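Side-chain contacts in orotidine 5'-phosphate decarboxylase (Sulfolobus solfataricus, PDB 4DBD), which probably catalyses the decarboxylation of orotidine 5'-monophosphate to uridine 5'-monophosphate, the last step of de novo UMP synthesis: residues I72-S77 with K98-A103; V130-S135 with R154-M159; Q151-R154 with T160-S163; G171-A176 with R201-I206. All blocks are in the same frame, centred on the assembly; numbering follows the deposited sequence.

Contact 1 (I72-S77 with K98-A103); sequences IVERLS and KRYLDA
Y100 reaches from helix 90-103 to helix 66-73 and the turn that follows, laying its ring beside V73 and its hydroxyl against E74. The CG2 methyl of V73 meets the CE2 side of the ring, 3.5 Å from Y100 CE2, with the two side chains running past one another in opposite directions. Beyond the ring, Y100 OH lies 3.1 Å from E74 CB, so the hydroxyl rests on the aliphatic root of the glutamate, and the two side chains cross nearly at right angles. A chi1 of 178° sets this reach, swinging the Y100 ring away from the backbone N, beside the carbonyl carbon, and outward from its helix. Deeper in, L101 CD2 adds an apolar contact with V73 CG2 at 4.1 Å. A compact branched valine suits this buried position, while tyrosine can keep its ring on carbon and its hydroxyl beside the solvent-exposed E74. V73 also begins the type I turn to L76, closed by the bond from L76 N to V73 O. Beneath the contact lies the barrel wall: V73 and L101 both pack on F82 of strand 81-85, V73 also on L62 of strand 55-62, and L101 on L108 of strand 107-113.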
loop_
_atom_site.group_PDB
_atom_site.type_symbol
_atom_site.label_atom_id
_atom_site.label_comp_id
_atom_site.label_asym_id
_atom_site.label_seq_id
_atom_site.Cartn_x
_atom_site.Cartn_y
_atom_site.Cartn_z
ATOM N N ILE A 72 -3.884 6.684 7.895
ATOM C CA ILE A 72 -4.444 6.680 6.557
ATOM C C ILE A 72 -5.964 6.584 6.579
ATOM O O ILE A 72 -6.651 7.421 5.982
ATOM C CB ILE A 72 -3.860 5.519 5.736
ATOM C CG1 ILE A 72 -2.368 5.751 5.498
ATOM C CG2 ILE A 72 -4.601 5.361 4.415
ATOM C CD1 ILE A 72 -1.627 4.545 4.933
ATOM N N VAL A 73 -6.505 5.581 7.266
ATOM C CA VAL A 73 -7.940 5.332 7.164
ATOM C C VAL A 73 -8.793 6.380 7.871
ATOM O O VAL A 73 -9.960 6.563 7.532
ATOM C CB VAL A 73 -8.356 3.919 7.652
ATOM C CG1 VAL A 73 -7.603 2.806 6.862
ATOM C CG2 VAL A 73 -8.154 3.777 9.135
ATOM N N GLU A 74 -8.235 7.071 8.854
ATOM C CA GLU A 74 -9.053 8.074 9.541
ATOM C C GLU A 74 -9.345 9.274 8.630
ATOM O O GLU A 74 -10.282 10.027 8.877
ATOM C CB GLU A 74 -8.445 8.495 10.889
ATOM C CG GLU A 74 -7.245 9.406 10.798
ATOM C CD GLU A 74 -6.531 9.566 12.137
ATOM O OE1 GLU A 74 -7.014 9.020 13.156
ATOM O OE2 GLU A 74 -5.475 10.235 12.166
ATOM N N ARG A 75 -8.567 9.412 7.559
ATOM C CA ARG A 75 -8.790 10.448 6.548
ATOM C C ARG A 75 -9.694 9.963 5.409
ATOM O O ARG A 75 -9.844 10.648 4.397
ATOM C CB ARG A 75 -7.452 10.929 5.960
ATOM C CG ARG A 75 -6.657 11.892 6.844
ATOM C CD ARG A 75 -6.101 11.229 8.085
ATOM N NE ARG A 75 -4.673 11.511 8.255
ATOM C CZ ARG A 75 -4.000 11.371 9.397
ATOM N NH1 ARG A 75 -4.616 10.958 10.491
ATOM N NH2 ARG A 75 -2.705 11.654 9.445
ATOM N N LEU A 76 -10.298 8.789 5.582
ATOM C CA LEU A 76 -11.123 8.177 4.542
ATOM C C LEU A 76 -12.455 7.672 5.102
ATOM O O LEU A 76 -12.974 6.642 4.665
ATOM C CB LEU A 76 -10.356 7.019 3.878
ATOM C CG LEU A 76 -8.956 7.339 3.356
ATOM C CD1 LEU A 76 -8.101 6.071 3.249
ATOM C CD2 LEU A 76 -8.996 8.071 2.024
ATOM N N SER A 77 -13.017 8.415 6.053
ATOM C CA SER A 77 -14.208 7.978 6.782
ATOM C C SER A 77 -15.475 7.823 5.930
ATOM O O SER A 77 -16.475 7.284 6.396
ATOM C CB SER A 77 -14.481 8.930 7.945
ATOM O OG SER A 77 -14.380 10.276 7.520
ATOM N N LYS A 98 -7.417 -3.277 13.141
ATOM C CA LYS A 98 -8.698 -3.927 13.431
ATOM C C LYS A 98 -9.416 -3.254 14.610
ATOM O O LYS A 98 -10.611 -2.943 14.516
ATOM C CB LYS A 98 -8.524 -5.444 13.648
ATOM C CG LYS A 98 -9.823 -6.230 13.856
ATOM C CD LYS A 98 -10.761 -6.108 12.672
ATOM C CE LYS A 98 -11.795 -7.233 12.643
ATOM N NZ LYS A 98 -12.461 -7.472 13.958
ATOM N N ARG A 99 -8.691 -3.014 15.704
ATOM C CA ARG A 99 -9.272 -2.337 16.856
ATOM C C ARG A 99 -9.848 -0.991 16.420
ATOM O O ARG A 99 -10.946 -0.605 16.828
ATOM C CB ARG A 99 -8.225 -2.111 17.965
ATOM C CG ARG A 99 -7.381 -3.329 18.343
ATOM C CD ARG A 99 -8.062 -4.263 19.347
ATOM N NE ARG A 99 -9.164 -5.013 18.750
ATOM C CZ ARG A 99 -9.008 -6.027 17.902
ATOM N NH1 ARG A 99 -7.789 -6.409 17.529
ATOM N NH2 ARG A 99 -10.076 -6.648 17.418
ATOM N N TYR A 100 -9.097 -0.270 15.596
ATOM C CA TYR A 100 -9.530 1.039 15.137
ATOM C C TYR A 100 -10.793 0.973 14.284
ATOM O O TYR A 100 -11.736 1.747 14.480
ATOM C CB TYR A 100 -8.436 1.744 14.344
ATOM C CG TYR A 100 -8.920 3.075 13.843
ATOM C CD1 TYR A 100 -8.879 4.196 14.659
ATOM C CD2 TYR A 100 -9.469 3.204 12.573
ATOM C CE1 TYR A 100 -9.351 5.420 14.219
ATOM C CE2 TYR A 100 -9.946 4.436 12.115
ATOM C CZ TYR A 100 -9.883 5.536 12.951
ATOM O OH TYR A 100 -10.349 6.759 12.523
ATOM N N LEU A 101 -10.807 0.056 13.324
ATOM C CA LEU A 101 -11.936 -0.036 12.408
ATOM C C LEU A 101 -13.182 -0.474 13.170
ATOM O O LEU A 101 -14.275 0.048 12.920
ATOM C CB LEU A 101 -11.620 -0.998 11.247
ATOM C CG LEU A 101 -10.510 -0.536 10.296
ATOM C CD1 LEU A 101 -10.143 -1.625 9.254
ATOM C CD2 LEU A 101 -10.829 0.766 9.595
ATOM N N ASP A 102 -13.012 -1.408 14.111
ATOM C CA ASP A 102 -14.119 -1.870 14.946
ATOM C C ASP A 102 -14.764 -0.703 15.700
ATOM O O ASP A 102 -15.988 -0.576 15.725
ATOM C CB ASP A 102 -13.648 -2.924 15.957
ATOM C CG ASP A 102 -13.497 -4.302 15.344
ATOM O OD1 ASP A 102 -13.974 -4.505 14.208
ATOM O OD2 ASP A 102 -12.906 -5.185 16.004
ATOM N N ALA A 103 -13.930 0.136 16.316
ATOM C CA ALA A 103 -14.405 1.285 17.099
ATOM C C ALA A 103 -15.103 2.321 16.238
ATOM O O ALA A 103 -15.942 3.078 16.728
ATOM C CB ALA A 103 -13.257 1.937 17.845
#

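Contact 2 (V130-S135 with R154-M159); sequences VIREIS and RDFEKM
The ring of F156 takes R132 CG at its edge, close to its plane, and has water 1 over one face, 4.0 Å above the plane and displaced toward the rim. I131 CG2 approaches the ring obliquely, 3.7 Å from F156 CE1. These residues join two neighbouring outer helices of the TIM barrel where they end: R132 and I131 belong to helix 124-134, and F156 is the first residue to leave the helical path after helix 146-155. The guanidinium of R132, on a chain extended from CG to NE, is turned 27° from the ring plane and meets F156 CZ obliquely. Water 1 lies at the guanidinium edge, in its plane: it accepts from R132 NE at 2.7 Å and donates to D155 O at 3.1 Å, tying the arginine to the end of the facing helix. A further bond, from R132 NH1 to N129 OD1, restrains the same group. Phenylalanine suits this buried place because one flat apolar ring can meet both the isoleucine methyl and the aliphatic part of the arginine. Replacing the ring by an alanine is likely to open a gap beside I131 CG2 and leave R132 CG without its apolar neighbour. M159 enters next to the ring, its chain bent at chi2 (83°) and chi3, which brings its CE methyl to 3.7 Å from I131 CG2.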
loop_
_atom_site.group_PDB
_atom_site.type_symbol
_atom_site.label_atom_id
_atom_site.label_comp_id
_atom_site.label_asym_id
_atom_site.label_seq_id
_atom_site.Cartn_x
_atom_site.Cartn_y
_atom_site.Cartn_z
ATOM N N VAL A 130 -3.029 -15.550 9.826
ATOM C CA VAL A 130 -3.294 -14.132 10.039
ATOM C C VAL A 130 -4.790 -13.865 9.933
ATOM O O VAL A 130 -5.374 -13.164 10.770
ATOM C CB VAL A 130 -2.512 -13.262 9.045
ATOM C CG1 VAL A 130 -2.959 -11.831 9.145
ATOM C CG2 VAL A 130 -1.017 -13.381 9.314
ATOM N N ILE A 131 -5.423 -14.416 8.900
ATOM C CA ILE A 131 -6.852 -14.183 8.709
ATOM C C ILE A 131 -7.659 -14.753 9.872
ATOM O O ILE A 131 -8.606 -14.132 10.350
ATOM C CB ILE A 131 -7.345 -14.751 7.355
ATOM C CG1 ILE A 131 -6.720 -13.945 6.211
ATOM C CG2 ILE A 131 -8.856 -14.719 7.274
ATOM C CD1 ILE A 131 -6.844 -14.605 4.835
ATOM N N ARG A 132 -7.276 -15.935 10.336
ATOM C CA ARG A 132 -7.940 -16.533 11.497
ATOM C C ARG A 132 -7.835 -15.700 12.780
ATOM O O ARG A 132 -8.811 -15.571 13.515
ATOM C CB ARG A 132 -7.418 -17.948 11.733
ATOM C CG ARG A 132 -7.814 -18.912 10.647
ATOM C CD ARG A 132 -6.987 -20.181 10.734
ATOM N NE ARG A 132 -7.369 -21.134 9.705
ATOM C CZ ARG A 132 -6.504 -21.839 8.984
ATOM N NH1 ARG A 132 -5.199 -21.710 9.192
ATOM N NH2 ARG A 132 -6.947 -22.679 8.063
ATOM N N GLU A 133 -6.662 -15.133 13.048
ATOM C CA GLU A 133 -6.490 -14.289 14.234
ATOM C C GLU A 133 -7.310 -13.003 14.160
ATOM O O GLU A 133 -7.929 -12.593 15.136
ATOM C CB GLU A 133 -5.018 -13.932 14.449
ATOM C CG GLU A 133 -4.169 -15.053 14.998
ATOM C CD GLU A 133 -2.738 -14.616 15.242
ATOM O OE1 GLU A 133 -2.486 -13.391 15.249
ATOM O OE2 GLU A 133 -1.863 -15.495 15.417
ATOM N N ILE A 134 -7.305 -12.368 12.993
ATOM C CA ILE A 134 -7.919 -11.055 12.816
ATOM C C ILE A 134 -9.428 -11.138 12.641
ATOM O O ILE A 134 -10.161 -10.284 13.134
ATOM C CB ILE A 134 -7.287 -10.305 11.615
ATOM C CG1 ILE A 134 -5.834 -9.941 11.935
ATOM C CG2 ILE A 134 -8.088 -9.052 11.258
ATOM C CD1 ILE A 134 -5.688 -8.806 12.950
ATOM N N SER A 135 -9.891 -12.176 11.955
ATOM C CA SER A 135 -11.317 -12.370 11.720
ATOM C C SER A 135 -11.953 -11.161 11.032
ATOM O O SER A 135 -12.862 -10.529 11.580
ATOM C CB SER A 135 -12.035 -12.691 13.038
ATOM O OG SER A 135 -13.414 -12.922 12.817
ATOM N N ARG A 154 -14.000 -22.994 1.452
ATOM C CA ARG A 154 -14.040 -24.147 2.348
ATOM C C ARG A 154 -13.496 -23.779 3.726
ATOM O O ARG A 154 -14.096 -24.110 4.752
ATOM C CB ARG A 154 -13.206 -25.292 1.755
ATOM C CG ARG A 154 -12.745 -26.333 2.778
ATOM C CD ARG A 154 -11.571 -27.157 2.261
ATOM N NE ARG A 154 -10.293 -26.447 2.331
ATOM C CZ ARG A 154 -9.230 -26.753 1.589
ATOM N NH1 ARG A 154 -9.307 -27.749 0.712
ATOM N NH2 ARG A 154 -8.099 -26.063 1.712
ATOM N N ASP A 155 -12.354 -23.093 3.738
ATOM C CA ASP A 155 -11.654 -22.767 4.978
ATOM C C ASP A 155 -12.329 -21.645 5.760
ATOM O O ASP A 155 -12.134 -21.516 6.960
ATOM C CB ASP A 155 -10.204 -22.375 4.687
ATOM C CG ASP A 155 -9.392 -23.514 4.091
ATOM O OD1 ASP A 155 -9.819 -24.692 4.185
ATOM O OD2 ASP A 155 -8.312 -23.224 3.527
ATOM N N PHE A 156 -13.119 -20.831 5.074
ATOM C CA PHE A 156 -13.742 -19.671 5.700
ATOM C C PHE A 156 -15.183 -19.523 5.217
ATOM O O PHE A 156 -15.524 -18.580 4.507
ATOM C CB PHE A 156 -12.911 -18.402 5.424
ATOM C CG PHE A 156 -11.476 -18.496 5.905
ATOM C CD1 PHE A 156 -11.139 -18.153 7.213
ATOM C CD2 PHE A 156 -10.467 -18.929 5.057
ATOM C CE1 PHE A 156 -9.826 -18.247 7.659
ATOM C CE2 PHE A 156 -9.146 -19.027 5.496
ATOM C CZ PHE A 156 -8.826 -18.690 6.805
ATOM N N GLU A 157 -16.030 -20.467 5.615
ATOM C CA GLU A 157 -17.396 -20.536 5.105
ATOM C C GLU A 157 -18.234 -19.262 5.309
ATOM O O GLU A 157 -19.091 -18.951 4.486
ATOM C CB GLU A 157 -18.131 -21.749 5.690
ATOM C CG GLU A 157 -18.521 -21.592 7.153
ATOM C CD GLU A 157 -19.706 -22.465 7.544
ATOM O OE1 GLU A 157 -20.418 -22.961 6.637
ATOM O OE2 GLU A 157 -19.927 -22.652 8.762
ATOM N N LYS A 158 -17.998 -18.528 6.396
ATOM C CA LYS A 158 -18.833 -17.363 6.712
ATOM C C LYS A 158 -18.293 -16.027 6.185
ATOM O O LYS A 158 -19.004 -15.018 6.178
ATOM C CB LYS A 158 -19.064 -17.252 8.227
ATOM C CG LYS A 158 -20.045 -18.264 8.793
ATOM C CD LYS A 158 -20.406 -17.909 10.226
ATOM C CE LYS A 158 -21.388 -18.909 10.815
ATOM N NZ LYS A 158 -20.821 -20.285 10.839
ATOM N N MET A 159 -17.039 -16.029 5.753
ATOM C CA MET A 159 -16.371 -14.827 5.283
ATOM C C MET A 159 -16.950 -14.335 3.960
ATOM O O MET A 159 -17.346 -15.148 3.118
ATOM C CB MET A 159 -14.899 -15.163 5.059
ATOM C CG MET A 159 -14.019 -13.959 4.957
ATOM S SD MET A 159 -13.626 -13.434 6.615
ATOM C CE MET A 159 -12.570 -14.772 7.123
HETATM O O HOH W 1 -9.599 -22.271 8.569
#

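Contact 3 (Q151-R154 with T160-S163); sequences QYRR and TIVS
R153 folds back over I161 through its torsions: CG stands trans to the backbone N (chi1 169°), and the chain then bends at chi2 (55°) and again at chi3, turning the guanidinium group toward strand 160-163. I161 meets it with a straight chain (chi2 -172°) that pushes CD1 forward. The outcome is a methyl seated over the middle of a flat cation, with I161 CD1 3.6 Å above the guanidinium plane of R153, while I161 CG1 comes within 3.4 Å of R153 NH2. The same methyl also reaches the helix backbone, lying 3.6 Å from R153 CA and 3.9 Å from the carbonyl carbon C of Y152. Arginine suits this site because its face can rest on carbon while its N-H groups bond outward around the rim. NE donates to G180 O, NH1 bonds to M159 O, and NH2 forms a salt bridge with D182 OD2, which also accepts from I161 N; all three nitrogens thus have partners, the group is held against rotation, and D182 binds both the arginine and the strand on which the arginine lies. A leucine in place of R153 would probably leave D182 without its cationic mate, and G180 O and M159 O without these donors. In the native arrangement these contacts fasten helix 146-155 onto the strand that follows it in the beta-alpha-beta unit of strands 138-141 and 160-163, with I161 and Y152 both packing on I139 of the first strand.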
loop_
_atom_site.group_PDB
_atom_site.type_symbol
_atom_site.label_atom_id
_atom_site.label_comp_id
_atom_site.label_asym_id
_atom_site.label_seq_id
_atom_site.Cartn_x
_atom_site.Cartn_y
_atom_site.Cartn_z
ATOM N N GLN A 151 -11.069 -23.271 -2.154
ATOM C CA GLN A 151 -10.406 -23.667 -0.918
ATOM C C GLN A 151 -10.571 -22.628 0.177
ATOM O O GLN A 151 -10.850 -22.972 1.319
ATOM C CB GLN A 151 -8.927 -23.955 -1.182
ATOM C CG GLN A 151 -8.731 -25.210 -2.029
ATOM C CD GLN A 151 -7.471 -25.179 -2.866
ATOM O OE1 GLN A 151 -6.595 -24.332 -2.669
ATOM N NE2 GLN A 151 -7.374 -26.106 -3.821
ATOM N N TYR A 152 -10.409 -21.352 -0.153
ATOM C CA TYR A 152 -10.699 -20.334 0.850
ATOM C C TYR A 152 -12.169 -20.356 1.271
ATOM O O TYR A 152 -12.482 -20.123 2.436
ATOM C CB TYR A 152 -10.246 -18.932 0.407
ATOM C CG TYR A 152 -8.801 -18.664 0.761
ATOM C CD1 TYR A 152 -7.776 -19.117 -0.049
ATOM C CD2 TYR A 152 -8.465 -17.992 1.931
ATOM C CE1 TYR A 152 -6.451 -18.891 0.277
ATOM C CE2 TYR A 152 -7.140 -17.763 2.266
ATOM C CZ TYR A 152 -6.143 -18.215 1.431
ATOM O OH TYR A 152 -4.817 -18.002 1.757
ATOM N N ARG A 153 -13.067 -20.663 0.342
ATOM C CA ARG A 153 -14.486 -20.749 0.685
ATOM C C ARG A 153 -14.713 -21.895 1.670
ATOM O O ARG A 153 -15.518 -21.783 2.593
ATOM C CB ARG A 153 -15.348 -20.927 -0.563
ATOM C CG ARG A 153 -16.800 -21.299 -0.267
ATOM C CD ARG A 153 -17.451 -20.304 0.676
ATOM N NE ARG A 153 -17.601 -19.003 0.041
ATOM C CZ ARG A 153 -17.641 -17.846 0.695
ATOM N NH1 ARG A 153 -17.527 -17.816 2.017
ATOM N NH2 ARG A 153 -17.777 -16.718 0.016
ATOM N N ARG A 154 -14.000 -22.994 1.452
ATOM C CA ARG A 154 -14.040 -24.147 2.348
ATOM C C ARG A 154 -13.496 -23.779 3.726
ATOM O O ARG A 154 -14.096 -24.110 4.752
ATOM C CB ARG A 154 -13.206 -25.292 1.755
ATOM C CG ARG A 154 -12.745 -26.333 2.778
ATOM C CD ARG A 154 -11.571 -27.157 2.261
ATOM N NE ARG A 154 -10.293 -26.447 2.331
ATOM C CZ ARG A 154 -9.230 -26.753 1.589
ATOM N NH1 ARG A 154 -9.307 -27.749 0.712
ATOM N NH2 ARG A 154 -8.099 -26.063 1.712
ATOM N N THR A 160 -17.008 -13.013 3.768
ATOM C CA THR A 160 -17.248 -12.469 2.430
ATOM C C THR A 160 -15.985 -12.631 1.587
ATOM O O THR A 160 -14.903 -12.190 1.976
ATOM C CB THR A 160 -17.657 -10.981 2.467
ATOM O OG1 THR A 160 -18.832 -10.839 3.273
ATOM C CG2 THR A 160 -17.944 -10.450 1.060
ATOM N N ILE A 161 -16.124 -13.260 0.428
ATOM C CA ILE A 161 -14.997 -13.440 -0.476
ATOM C C ILE A 161 -15.208 -12.563 -1.696
ATOM O O ILE A 161 -16.249 -12.620 -2.337
ATOM C CB ILE A 161 -14.818 -14.932 -0.858
ATOM C CG1 ILE A 161 -14.514 -15.749 0.403
ATOM C CG2 ILE A 161 -13.735 -15.109 -1.925
ATOM C CD1 ILE A 161 -14.124 -17.211 0.156
ATOM N N VAL A 162 -14.222 -11.719 -1.988
ATOM C CA VAL A 162 -14.289 -10.814 -3.135
ATOM C C VAL A 162 -13.115 -11.128 -4.045
ATOM O O VAL A 162 -12.008 -11.437 -3.571
ATOM C CB VAL A 162 -14.279 -9.328 -2.709
ATOM C CG1 VAL A 162 -15.533 -9.008 -1.898
ATOM C CG2 VAL A 162 -13.005 -8.997 -1.931
ATOM N N SER A 163 -13.370 -11.100 -5.350
ATOM C CA SER A 163 -12.397 -11.614 -6.310
ATOM C C SER A 163 -12.193 -10.687 -7.489
ATOM O O SER A 163 -13.063 -10.562 -8.344
ATOM C CB SER A 163 -12.841 -12.982 -6.837
ATOM O OG SER A 163 -12.840 -13.951 -5.811
#

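Contact 4 (G171-A176 with R201-I206); sequences GSYGDA and RTINKI
The carbonyl oxygen of Y173 is hydrogen-bonded to K210 NZ, while the CG2 methyl of I206 packs against it from helix 196-210, 3.6 Å from Y173 O. That same methyl lies 3.9 Å from Y173 CB, so I206 supports the root of the tyrosine, and I206 CD1 reaches obliquely to the ring at Y173 CD2. I203, one helical turn earlier, takes the face. Its CG1 sits 4.2 Å from the ring centroid of Y173 and only 3° off the normal, a CH-pi contact almost straight above the centre. The isoleucine shape serves both positions, offering a methyl on one branch and a longer arm on the other. At the far end of the ring, Y173 OH hydrogen-bonds to S189 OG, the bond that suits a tyrosine to this place. The backbone presents Y173 toward helix 196-210 through a type II turn from S172 to D175, closed by D175 N to S172 O at 3.0 Å, and chi1 (-45°) sets the ring beside the isoleucines. G174 has a positive phi (98°), at which a CB would collide with the carbonyl O of Y173, so a residue without a side chain is needed. Residues 171-174 belong to the predicted substrate-binding loop. The contact anchors this loop, between strand 160-163 and helix 175-179, to helix 196-210, while G174 N bonds to E184 OE1 on strand 183-186.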
loop_
_atom_site.group_PDB
_atom_site.type_symbol
_atom_site.label_atom_id
_atom_site.label_comp_id
_atom_site.label_asym_id
_atom_site.label_seq_id
_atom_site.Cartn_x
_atom_site.Cartn_y
_atom_site.Cartn_z
ATOM N N GLY A 171 -9.777 -13.330 -15.797
ATOM C CA GLY A 171 -11.000 -13.889 -15.242
ATOM C C GLY A 171 -12.206 -13.772 -16.166
ATOM O O GLY A 171 -12.612 -12.656 -16.544
ATOM N N SER A 172 -12.773 -14.926 -16.534
ATOM C CA SER A 172 -14.013 -14.986 -17.316
ATOM C C SER A 172 -15.208 -14.712 -16.405
ATOM O O SER A 172 -15.388 -15.398 -15.410
ATOM C CB SER A 172 -14.165 -16.357 -17.962
ATOM O OG SER A 172 -15.393 -16.454 -18.669
ATOM N N TYR A 173 -16.027 -13.717 -16.755
ATOM C CA TYR A 173 -17.041 -13.204 -15.828
ATOM C C TYR A 173 -17.939 -14.279 -15.245
ATOM O O TYR A 173 -18.572 -15.041 -15.987
ATOM C CB TYR A 173 -17.900 -12.120 -16.488
ATOM C CG TYR A 173 -17.074 -11.127 -17.247
ATOM C CD1 TYR A 173 -16.286 -10.196 -16.579
ATOM C CD2 TYR A 173 -17.064 -11.126 -18.631
ATOM C CE1 TYR A 173 -15.518 -9.289 -17.275
ATOM C CE2 TYR A 173 -16.302 -10.217 -19.338
ATOM C CZ TYR A 173 -15.533 -9.308 -18.663
ATOM O OH TYR A 173 -14.770 -8.405 -19.367
ATOM N N GLY A 174 -18.005 -14.316 -13.918
ATOM C CA GLY A 174 -18.873 -15.234 -13.207
ATOM C C GLY A 174 -18.159 -16.475 -12.713
ATOM O O GLY A 174 -18.691 -17.205 -11.875
ATOM N N ASP A 175 -16.953 -16.718 -13.220
ATOM C CA ASP A 175 -16.212 -17.924 -12.837
ATOM C C ASP A 175 -15.781 -17.902 -11.381
ATOM O O ASP A 175 -15.673 -18.956 -10.741
ATOM C CB ASP A 175 -14.971 -18.138 -13.717
ATOM C CG ASP A 175 -15.308 -18.650 -15.109
ATOM O OD1 ASP A 175 -16.499 -18.876 -15.419
ATOM O OD2 ASP A 175 -14.362 -18.837 -15.896
ATOM N N ALA A 176 -15.502 -16.709 -10.864
ATOM C CA ALA A 176 -15.073 -16.584 -9.479
ATOM C C ALA A 176 -16.250 -16.825 -8.548
ATOM O O ALA A 176 -16.145 -17.594 -7.591
ATOM C CB ALA A 176 -14.449 -15.228 -9.227
ATOM N N ARG A 201 -24.167 -3.796 -17.513
ATOM C CA ARG A 201 -25.408 -4.559 -17.665
ATOM C C ARG A 201 -25.166 -5.914 -18.354
ATOM O O ARG A 201 -25.720 -6.937 -17.957
ATOM C CB ARG A 201 -26.480 -3.726 -18.388
ATOM C CG ARG A 201 -26.825 -2.434 -17.641
ATOM C CD ARG A 201 -28.113 -1.739 -18.111
ATOM N NE ARG A 201 -28.735 -1.050 -16.975
ATOM C CZ ARG A 201 -29.315 0.152 -17.009
ATOM N NH1 ARG A 201 -29.383 0.854 -18.136
ATOM N NH2 ARG A 201 -29.831 0.653 -15.895
ATOM N N THR A 202 -24.319 -5.916 -19.376
ATOM C CA THR A 202 -23.983 -7.135 -20.098
ATOM C C THR A 202 -23.271 -8.136 -19.178
ATOM O O THR A 202 -23.611 -9.325 -19.135
ATOM C CB THR A 202 -23.093 -6.803 -21.301
ATOM O OG1 THR A 202 -23.788 -5.904 -22.186
ATOM C CG2 THR A 202 -22.696 -8.068 -22.047
ATOM N N ILE A 203 -22.290 -7.639 -18.425
ATOM C CA ILE A 203 -21.554 -8.461 -17.463
ATOM C C ILE A 203 -22.471 -9.001 -16.368
ATOM O O ILE A 203 -22.365 -10.165 -15.974
ATOM C CB ILE A 203 -20.408 -7.653 -16.825
ATOM C CG1 ILE A 203 -19.327 -7.362 -17.876
ATOM C CG2 ILE A 203 -19.852 -8.378 -15.596
ATOM C CD1 ILE A 203 -18.340 -6.290 -17.463
ATOM N N ASN A 204 -23.363 -8.157 -15.863
ATOM C CA ASN A 204 -24.350 -8.619 -14.902
ATOM C C ASN A 204 -25.165 -9.774 -15.477
ATOM O O ASN A 204 -25.398 -10.776 -14.791
ATOM C CB ASN A 204 -25.273 -7.478 -14.453
ATOM C CG ASN A 204 -24.659 -6.623 -13.358
ATOM O OD1 ASN A 204 -23.780 -7.075 -12.618
ATOM N ND2 ASN A 204 -25.127 -5.382 -13.243
ATOM N N LYS A 205 -25.589 -9.642 -16.732
ATOM C CA LYS A 205 -26.356 -10.714 -17.373
ATOM C C LYS A 205 -25.542 -12.001 -17.462
ATOM O O LYS A 205 -26.038 -13.079 -17.147
ATOM C CB LYS A 205 -26.832 -10.302 -18.773
ATOM C CG LYS A 205 -27.873 -9.190 -18.789
ATOM C CD LYS A 205 -28.344 -8.934 -20.215
ATOM C CE LYS A 205 -28.964 -7.554 -20.367
ATOM N NZ LYS A 205 -28.459 -6.901 -21.608
ATOM N N ILE A 206 -24.292 -11.884 -17.904
ATOM C CA ILE A 206 -23.399 -13.039 -17.991
ATOM C C ILE A 206 -23.277 -13.744 -16.650
ATOM O O ILE A 206 -23.324 -14.978 -16.557
ATOM C CB ILE A 206 -21.991 -12.624 -18.470
ATOM C CG1 ILE A 206 -22.034 -12.203 -19.943
ATOM C CG2 ILE A 206 -20.998 -13.769 -18.284
ATOM C CD1 ILE A 206 -20.801 -11.425 -20.401
#

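How the contacts relate
The four contacts follow one another around an eight-stranded parallel barrel, in its helical layer and at its wall; along the chain contact 1 comes first and contact 4 last, with contacts 2 and 3 interleaved. Contact 1 joins helices 66-73 and 90-103; contact 2, its centre 20 Å away, touches it where K98 packs on the carbonyl oxygens of I134 and S135. Contacts 2 and 3 lie closest, 9 Å between centres, sharing R154: the end of helix 146-155 and the turn after it are tied to the neighbouring helix, the helix itself to its own strand. Contact 4 lies 17 Å from contact 3, linked by S163 against A176, and 32 Å from contact 1 across the chain's centre, reaching the predicted substrate site.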